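Local coordinates for protein RNA-directed RNA polymerase (Infectious pancreatic necrosis virus, PDB 3ZED) that probably copies the viral RNA genome as an RNA-dependent RNA polymerase and occurs both free and covalently attached to that RNA, at residues B[405-410]-B[469-474]; B[481-486]-B[511-516]. All blocks are in the same frame, centred on the assembly; numbering follows the deposited sequence.

Contact 1. Residues B[405-410]-B[469-474]; sequences KGEANC and QGSGNA. With K (potassium ion), chain K.
Glu407 and Cys410, in and just after the 3-10 turn that follows strand 397-403, at the end of what is probably polymerase motif A, meet Gln469 and Ser471 in the glycine-rich loop that leads into the motif B helix, joining two loops of the palm domain. Gln469 N donates to Glu407 O (2.8 Å) from above the carbonyl plane, while Cys410 N reaches the same oxygen from the opposite face. Beside this bond Gln469 CG lies 3.7 Å from Glu407 CB and 3.8 Å from Cys410 CB. With CG between its backbone N and carbonyl carbon (chi1 69°), Gln469 extends beyond CG and passes Glu407 at a slant, the amide and carboxylate planes 59° apart; its OE1 is held by Asn473 and Asn479. The Glu407 chain bends at chi2 (90°), bringing OE2 to Ser471 OG, which donates to it at 2.7 Å from above the carboxylate plane. Asn473 ND2 also donates to Gly470 O, bracing the type II turn 470-473. Asn409, whose ND2 donates to Gly406 O, turns OD1 to the potassium ion (2.8 Å). The join borders Thr476, Asn480 and Met483 of helix 476-493, and Ala408 rests on Val177 of helix 164-179.

Contact 2. Residues B[481-486]-B[511-516]; sequences HLMSTI and TGINFK. With K (potassium ion), chain K.
The motif B helix of the polymerase palm, 476-493, packs here against the link that carries the chain from helix 507-511 into edge strand 515-521 of the antiparallel palm sheet. Ile513 makes most of the contact: with CG1 beside its backbone N (chi1 -59°) and the chain extended beyond it, its CD1 meets the helix, 3.5 Å from Met483 O and 3.9 Å from Met483 CB. The two side chains are skewed to one another, and the same methyl reaches Ile486 CG2 at 4.0 Å, where Ile486 crosses Ile513 nearly at a right angle. Ile486 CG2 also touches Thr511 CG2 (3.8 Å), the two chains passing in opposite directions. Thr511 thus works with both branches: its methyl faces the helix, whereas OG1, bonded also to Leu507 O, accepts from Ile513 N (3.2 Å) in an ST turn at the end of helix 507-511. Gly512, with positive phi (75°), takes the chain out of that helix and presents its O to the potassium ion at 2.6 Å; Asn514 OD1 binds the same ion at 2.8 Å. Asn409, Val177, Asn182 and Asn184 supply the other four ligands. From Asn514 onward the chain pairs with strand 397-403, whose Leu403 touches both Met483 and Ile513, and His414 of helix 412-426 lies against Met483 and Ile486.

Both contacts involve the motif B region but differ in burial. Contact 1 is partly buried and joins two loops, mainly through hydrogen bonds; contact 2 is fully buried and apolar, with no hydrogen bond between its segments, and lies between a helix and the link leading into the palm sheet. Their centres are about 12 Å apart, and the two touch directly. Met483 of contact 2 reaches the 3-10 turn of contact 1, its SD 3.5 Å from Cys410 N. The potassium ion bridges the two. Besides binding the ion, Asn409 OD1 probably accepts a hydrogen bond from Asn514 N (2.8 Å).

Contact 1. Residues B[405-410]-B[469-474]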
ATOM      1  N   LYS B 405      -9.293  -9.284  -4.944  1.00 37.23           N
ATOM      2  CA  LYS B 405      -8.662  -8.290  -5.825  1.00 37.75           C
ATOM      3  C   LYS B 405      -9.047  -6.920  -5.312  1.00 42.13           C
ATOM      4  O   LYS B 405      -9.631  -6.136  -6.059  1.00 43.94           O
ATOM      5  CB  LYS B 405      -9.105  -8.506  -7.300  1.00 39.43           C
ATOM      6  CG  LYS B 405      -8.603  -9.819  -7.881  1.00 45.95           C
ATOM      7  CD  LYS B 405      -9.300 -10.190  -9.174  1.00 41.45           C
ATOM      8  CE  LYS B 405      -8.880 -11.562  -9.631  1.00 47.10           C
ATOM      9  NZ  LYS B 405      -9.736 -12.636  -9.049  1.00 50.78           N
ATOM     10  N   GLY B 406      -8.821  -6.720  -4.004  1.00 37.52           N
ATOM     11  CA  GLY B 406      -9.204  -5.562  -3.193  1.00 37.27           C
ATOM     12  C   GLY B 406      -9.559  -4.260  -3.884  1.00 40.48           C
ATOM     13  O   GLY B 406     -10.711  -3.820  -3.836  1.00 39.02           O
ATOM     14  N   GLU B 407      -8.541  -3.627  -4.496  1.00 37.78           N
ATOM     15  CA  GLU B 407      -8.559  -2.344  -5.212  1.00 38.92           C
ATOM     16  C   GLU B 407      -9.750  -2.184  -6.188  1.00 43.46           C
ATOM     17  O   GLU B 407     -10.296  -1.086  -6.299  1.00 43.78           O
ATOM     18  CB  GLU B 407      -7.241  -2.165  -5.995  1.00 39.87           C
ATOM     19  CG  GLU B 407      -6.025  -1.870  -5.121  1.00 47.79           C
ATOM     20  CD  GLU B 407      -5.219  -3.060  -4.621  1.00 68.45           C
ATOM     21  OE1 GLU B 407      -5.812  -4.134  -4.378  1.00 64.29           O
ATOM     22  OE2 GLU B 407      -3.985  -2.914  -4.462  1.00 60.11           O
ATOM     23  N   ALA B 408     -10.161  -3.276  -6.863  1.00 40.76           N
ATOM     24  CA  ALA B 408     -11.261  -3.287  -7.849  1.00 40.06           C
ATOM     25  C   ALA B 408     -12.629  -3.009  -7.211  1.00 43.90           C
ATOM     26  O   ALA B 408     -13.554  -2.610  -7.926  1.00 44.69           O
ATOM     27  CB  ALA B 408     -11.294  -4.629  -8.589  1.00 40.26           C
ATOM     28  N   ASN B 409     -12.768  -3.218  -5.882  1.00 40.11           N
ATOM     29  CA  ASN B 409     -14.020  -2.991  -5.122  1.00 39.44           C
ATOM     30  C   ASN B 409     -14.197  -1.513  -4.713  1.00 43.18           C
ATOM     31  O   ASN B 409     -15.260  -1.118  -4.224  1.00 41.18           O
ATOM     32  CB  ASN B 409     -14.040  -3.853  -3.860  1.00 36.71           C
ATOM     33  CG  ASN B 409     -14.058  -5.335  -4.127  1.00 43.96           C
ATOM     34  OD1 ASN B 409     -15.094  -5.940  -4.399  1.00 39.50           O
ATOM     35  ND2 ASN B 409     -12.918  -5.963  -4.012  1.00 34.23           N
ATOM     36  N   CYS B 410     -13.136  -0.717  -4.865  1.00 40.95           N
ATOM     37  CA  CYS B 410     -13.142   0.681  -4.452  1.00 41.74           C
ATOM     38  C   CYS B 410     -13.922   1.586  -5.400  1.00 48.09           C
ATOM     39  O   CYS B 410     -13.749   1.529  -6.616  1.00 49.54           O
ATOM     40  CB  CYS B 410     -11.714   1.177  -4.276  1.00 40.86           C
ATOM     41  SG  CYS B 410     -11.574   2.703  -3.321  1.00 45.20           S
ATOM     42  N   GLN B 469      -9.816   1.410  -7.587  1.00 42.89           N
ATOM     43  CA  GLN B 469      -8.672   2.285  -7.328  1.00 42.47           C
ATOM     44  C   GLN B 469      -7.421   1.704  -7.967  1.00 47.98           C
ATOM     45  O   GLN B 469      -7.247   0.488  -8.037  1.00 45.53           O
ATOM     46  CB  GLN B 469      -8.457   2.558  -5.825  1.00 42.03           C
ATOM     47  CG  GLN B 469      -7.976   1.359  -5.007  1.00 41.70           C
ATOM     48  CD  GLN B 469      -7.389   1.733  -3.670  1.00 47.74           C
ATOM     49  OE1 GLN B 469      -6.874   2.844  -3.459  1.00 46.93           O
ATOM     50  NE2 GLN B 469      -7.458   0.806  -2.727  1.00 35.89           N
ATOM     51  N   GLY B 470      -6.557   2.588  -8.422  1.00 48.07           N
ATOM     52  CA  GLY B 470      -5.314   2.175  -9.039  1.00 49.29           C
ATOM     53  C   GLY B 470      -4.353   1.659  -7.998  1.00 54.41           C
ATOM     54  O   GLY B 470      -3.931   2.421  -7.125  1.00 56.00           O
ATOM     55  N   SER B 471      -4.011   0.361  -8.082  1.00 49.27           N
ATOM     56  CA  SER B 471      -3.090  -0.329  -7.165  1.00 46.87           C
ATOM     57  C   SER B 471      -1.707   0.307  -7.179  1.00 50.31           C
ATOM     58  O   SER B 471      -1.046   0.378  -8.212  1.00 49.87           O
ATOM     59  CB  SER B 471      -2.982  -1.805  -7.525  1.00 48.22           C
ATOM     60  OG  SER B 471      -2.254  -2.512  -6.529  1.00 50.02           O
ATOM     61  N   GLY B 472      -1.289   0.785  -6.026  1.00 48.33           N
ATOM     62  CA  GLY B 472      -0.005   1.452  -5.884  1.00 48.32           C
ATOM     63  C   GLY B 472      -0.151   2.939  -5.628  1.00 54.12           C
ATOM     64  O   GLY B 472       0.818   3.577  -5.209  1.00 56.12           O
ATOM     65  N   ASN B 473      -1.358   3.517  -5.841  1.00 48.55           N
ATOM     66  CA  ASN B 473      -1.570   4.936  -5.550  1.00 47.98           C
ATOM     67  C   ASN B 473      -1.366   5.162  -4.034  1.00 49.37           C
ATOM     68  O   ASN B 473      -1.450   4.213  -3.254  1.00 48.48           O
ATOM     69  CB  ASN B 473      -2.951   5.440  -6.054  1.00 48.35           C
ATOM     70  CG  ASN B 473      -4.108   5.322  -5.076  1.00 52.64           C
ATOM     71  OD1 ASN B 473      -4.305   6.160  -4.199  1.00 46.59           O
ATOM     72  ND2 ASN B 473      -4.921   4.306  -5.232  1.00 38.47           N
ATOM     73  N   ALA B 474      -1.077   6.414  -3.625  1.00 45.19           N
ATOM     74  CA  ALA B 474      -0.792   6.818  -2.241  1.00 41.93           C
ATOM     75  C   ALA B 474      -1.884   6.378  -1.236  1.00 43.45           C
ATOM     76  O   ALA B 474      -1.571   6.120  -0.079  1.00 43.16           O
ATOM     77  CB  ALA B 474      -0.607   8.323  -2.181  1.00 42.83           C
TER
HETATM   78  K     K K1002     -17.385  -5.708  -5.946  1.00 43.70           K

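Contact 2. Residues B[481-486]-B[511-516]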
ATOM      1  N   HIS B 481      -8.283  -0.541   3.621  1.00 35.20           N
ATOM      2  CA  HIS B 481      -8.562  -0.662   5.059  1.00 33.94           C
ATOM      3  C   HIS B 481     -10.001  -0.214   5.380  1.00 41.17           C
ATOM      4  O   HIS B 481     -10.662  -0.835   6.215  1.00 41.99           O
ATOM      5  CB  HIS B 481      -7.530   0.141   5.868  1.00 33.93           C
ATOM      6  CG  HIS B 481      -7.448  -0.245   7.320  1.00 36.27           C
ATOM      7  ND1 HIS B 481      -6.506  -1.163   7.775  1.00 36.47           N
ATOM      8  CD2 HIS B 481      -8.162   0.210   8.378  1.00 37.57           C
ATOM      9  CE1 HIS B 481      -6.667  -1.220   9.089  1.00 35.71           C
ATOM     10  NE2 HIS B 481      -7.671  -0.433   9.495  1.00 36.93           N
ATOM     11  N   LEU B 482     -10.492   0.838   4.694  1.00 39.64           N
ATOM     12  CA  LEU B 482     -11.865   1.317   4.869  1.00 40.25           C
ATOM     13  C   LEU B 482     -12.882   0.247   4.371  1.00 40.80           C
ATOM     14  O   LEU B 482     -13.889  -0.016   5.044  1.00 38.76           O
ATOM     15  CB  LEU B 482     -12.060   2.666   4.161  1.00 41.67           C
ATOM     16  CG  LEU B 482     -13.501   3.217   3.974  1.00 48.67           C
ATOM     17  CD1 LEU B 482     -14.302   3.176   5.269  1.00 50.46           C
ATOM     18  CD2 LEU B 482     -13.435   4.652   3.592  1.00 53.32           C
ATOM     19  N   MET B 483     -12.609  -0.369   3.222  1.00 37.05           N
ATOM     20  CA  MET B 483     -13.477  -1.424   2.675  1.00 37.33           C
ATOM     21  C   MET B 483     -13.559  -2.620   3.627  1.00 41.07           C
ATOM     22  O   MET B 483     -14.663  -3.099   3.888  1.00 41.65           O
ATOM     23  CB  MET B 483     -13.041  -1.838   1.277  1.00 38.75           C
ATOM     24  CG  MET B 483     -13.300  -0.747   0.257  1.00 42.90           C
ATOM     25  SD  MET B 483     -13.062  -1.282  -1.447  1.00 46.74           S
ATOM     26  CE  MET B 483     -11.283  -1.455  -1.502  1.00 41.97           C
ATOM     27  N   SER B 484     -12.419  -3.030   4.223  1.00 38.35           N
ATOM     28  CA  SER B 484     -12.410  -4.125   5.205  1.00 37.58           C
ATOM     29  C   SER B 484     -13.178  -3.736   6.464  1.00 41.45           C
ATOM     30  O   SER B 484     -13.869  -4.579   7.028  1.00 42.89           O
ATOM     31  CB  SER B 484     -10.984  -4.522   5.567  1.00 37.97           C
ATOM     32  OG  SER B 484     -10.349  -5.106   4.446  1.00 39.99           O
ATOM     33  N   THR B 485     -13.100  -2.451   6.866  1.00 37.57           N
ATOM     34  CA  THR B 485     -13.832  -1.880   8.013  1.00 38.91           C
ATOM     35  C   THR B 485     -15.358  -2.045   7.810  1.00 43.49           C
ATOM     36  O   THR B 485     -16.069  -2.402   8.753  1.00 42.81           O
ATOM     37  CB  THR B 485     -13.414  -0.407   8.212  1.00 43.83           C
ATOM     38  OG1 THR B 485     -12.070  -0.404   8.690  1.00 47.46           O
ATOM     39  CG2 THR B 485     -14.320   0.354   9.182  1.00 40.04           C
ATOM     40  N   ILE B 486     -15.834  -1.796   6.570  1.00 41.91           N
ATOM     41  CA  ILE B 486     -17.238  -1.920   6.185  1.00 43.50           C
ATOM     42  C   ILE B 486     -17.674  -3.395   6.303  1.00 48.57           C
ATOM     43  O   ILE B 486     -18.726  -3.673   6.889  1.00 49.98           O
ATOM     44  CB  ILE B 486     -17.488  -1.335   4.760  1.00 46.18           C
ATOM     45  CG1 ILE B 486     -17.302   0.199   4.762  1.00 46.21           C
ATOM     46  CG2 ILE B 486     -18.880  -1.770   4.209  1.00 46.88           C
ATOM     47  CD1 ILE B 486     -17.303   0.905   3.375  1.00 52.03           C
ATOM     48  N   THR B 511     -22.455  -5.422   1.043  1.00 47.13           N
ATOM     49  CA  THR B 511     -21.422  -4.377   1.011  1.00 45.59           C
ATOM     50  C   THR B 511     -20.934  -3.974  -0.407  1.00 48.33           C
ATOM     51  O   THR B 511     -20.276  -2.941  -0.549  1.00 47.58           O
ATOM     52  CB  THR B 511     -20.193  -4.832   1.839  1.00 47.90           C
ATOM     53  OG1 THR B 511     -19.625  -6.002   1.242  1.00 43.69           O
ATOM     54  CG2 THR B 511     -20.517  -5.090   3.308  1.00 42.67           C
ATOM     55  N   GLY B 512     -21.180  -4.818  -1.412  1.00 44.73           N
ATOM     56  CA  GLY B 512     -20.689  -4.605  -2.777  1.00 43.92           C
ATOM     57  C   GLY B 512     -19.199  -4.915  -2.864  1.00 46.38           C
ATOM     58  O   GLY B 512     -18.546  -4.592  -3.864  1.00 44.86           O
ATOM     59  N   ILE B 513     -18.645  -5.549  -1.789  1.00 42.03           N
ATOM     60  CA  ILE B 513     -17.227  -5.869  -1.652  1.00 40.22           C
ATOM     61  C   ILE B 513     -17.057  -7.390  -1.699  1.00 45.04           C
ATOM     62  O   ILE B 513     -17.605  -8.105  -0.859  1.00 45.58           O
ATOM     63  CB  ILE B 513     -16.621  -5.230  -0.358  1.00 42.38           C
ATOM     64  CG1 ILE B 513     -16.769  -3.694  -0.380  1.00 43.05           C
ATOM     65  CG2 ILE B 513     -15.129  -5.608  -0.195  1.00 41.57           C
ATOM     66  CD1 ILE B 513     -16.723  -2.990   1.010  1.00 50.58           C
ATOM     67  N   ASN B 514     -16.306  -7.875  -2.697  1.00 41.72           N
ATOM     68  CA  ASN B 514     -15.985  -9.293  -2.869  1.00 40.89           C
ATOM     69  C   ASN B 514     -14.892  -9.686  -1.904  1.00 43.97           C
ATOM     70  O   ASN B 514     -13.938  -8.933  -1.712  1.00 42.42           O
ATOM     71  CB  ASN B 514     -15.519  -9.578  -4.307  1.00 37.61           C
ATOM     72  CG  ASN B 514     -16.514  -9.301  -5.396  1.00 46.36           C
ATOM     73  OD1 ASN B 514     -17.351  -8.416  -5.293  1.00 42.10           O
ATOM     74  ND2 ASN B 514     -16.404 -10.010  -6.492  1.00 40.22           N
ATOM     75  N   PHE B 515     -14.991 -10.875  -1.333  1.00 41.51           N
ATOM     76  CA  PHE B 515     -13.954 -11.365  -0.426  1.00 40.74           C
ATOM     77  C   PHE B 515     -13.972 -12.864  -0.428  1.00 46.16           C
ATOM     78  O   PHE B 515     -14.965 -13.478  -0.839  1.00 45.56           O
ATOM     79  CB  PHE B 515     -14.159 -10.826   1.015  1.00 42.67           C
ATOM     80  CG  PHE B 515     -15.538 -11.056   1.610  1.00 45.02           C
ATOM     81  CD1 PHE B 515     -15.917 -12.313   2.071  1.00 47.80           C
ATOM     82  CD2 PHE B 515     -16.446 -10.009   1.733  1.00 47.75           C
ATOM     83  CE1 PHE B 515     -17.200 -12.528   2.590  1.00 50.28           C
ATOM     84  CE2 PHE B 515     -17.712 -10.214   2.288  1.00 50.60           C
ATOM     85  CZ  PHE B 515     -18.083 -11.471   2.714  1.00 49.39           C
ATOM     86  N   LYS B 516     -12.900 -13.473   0.066  1.00 44.15           N
ATOM     87  CA  LYS B 516     -12.870 -14.925   0.202  1.00 43.66           C
ATOM     88  C   LYS B 516     -12.095 -15.333   1.419  1.00 44.73           C
ATOM     89  O   LYS B 516     -11.186 -14.630   1.870  1.00 42.21           O
ATOM     90  CB  LYS B 516     -12.399 -15.692  -1.049  1.00 47.69           C
ATOM     91  CG  LYS B 516     -11.178 -15.193  -1.793  1.00 78.45           C
ATOM     92  CD  LYS B 516     -10.988 -16.045  -3.061  1.00 95.79           C
ATOM     93  CE  LYS B 516     -10.159 -15.368  -4.130  1.00109.84           C
ATOM     94  NZ  LYS B 516      -8.778 -15.919  -4.202  1.00117.10           N
TER
HETATM   95  K     K K1002     -17.385  -5.708  -5.946  1.00 43.70           K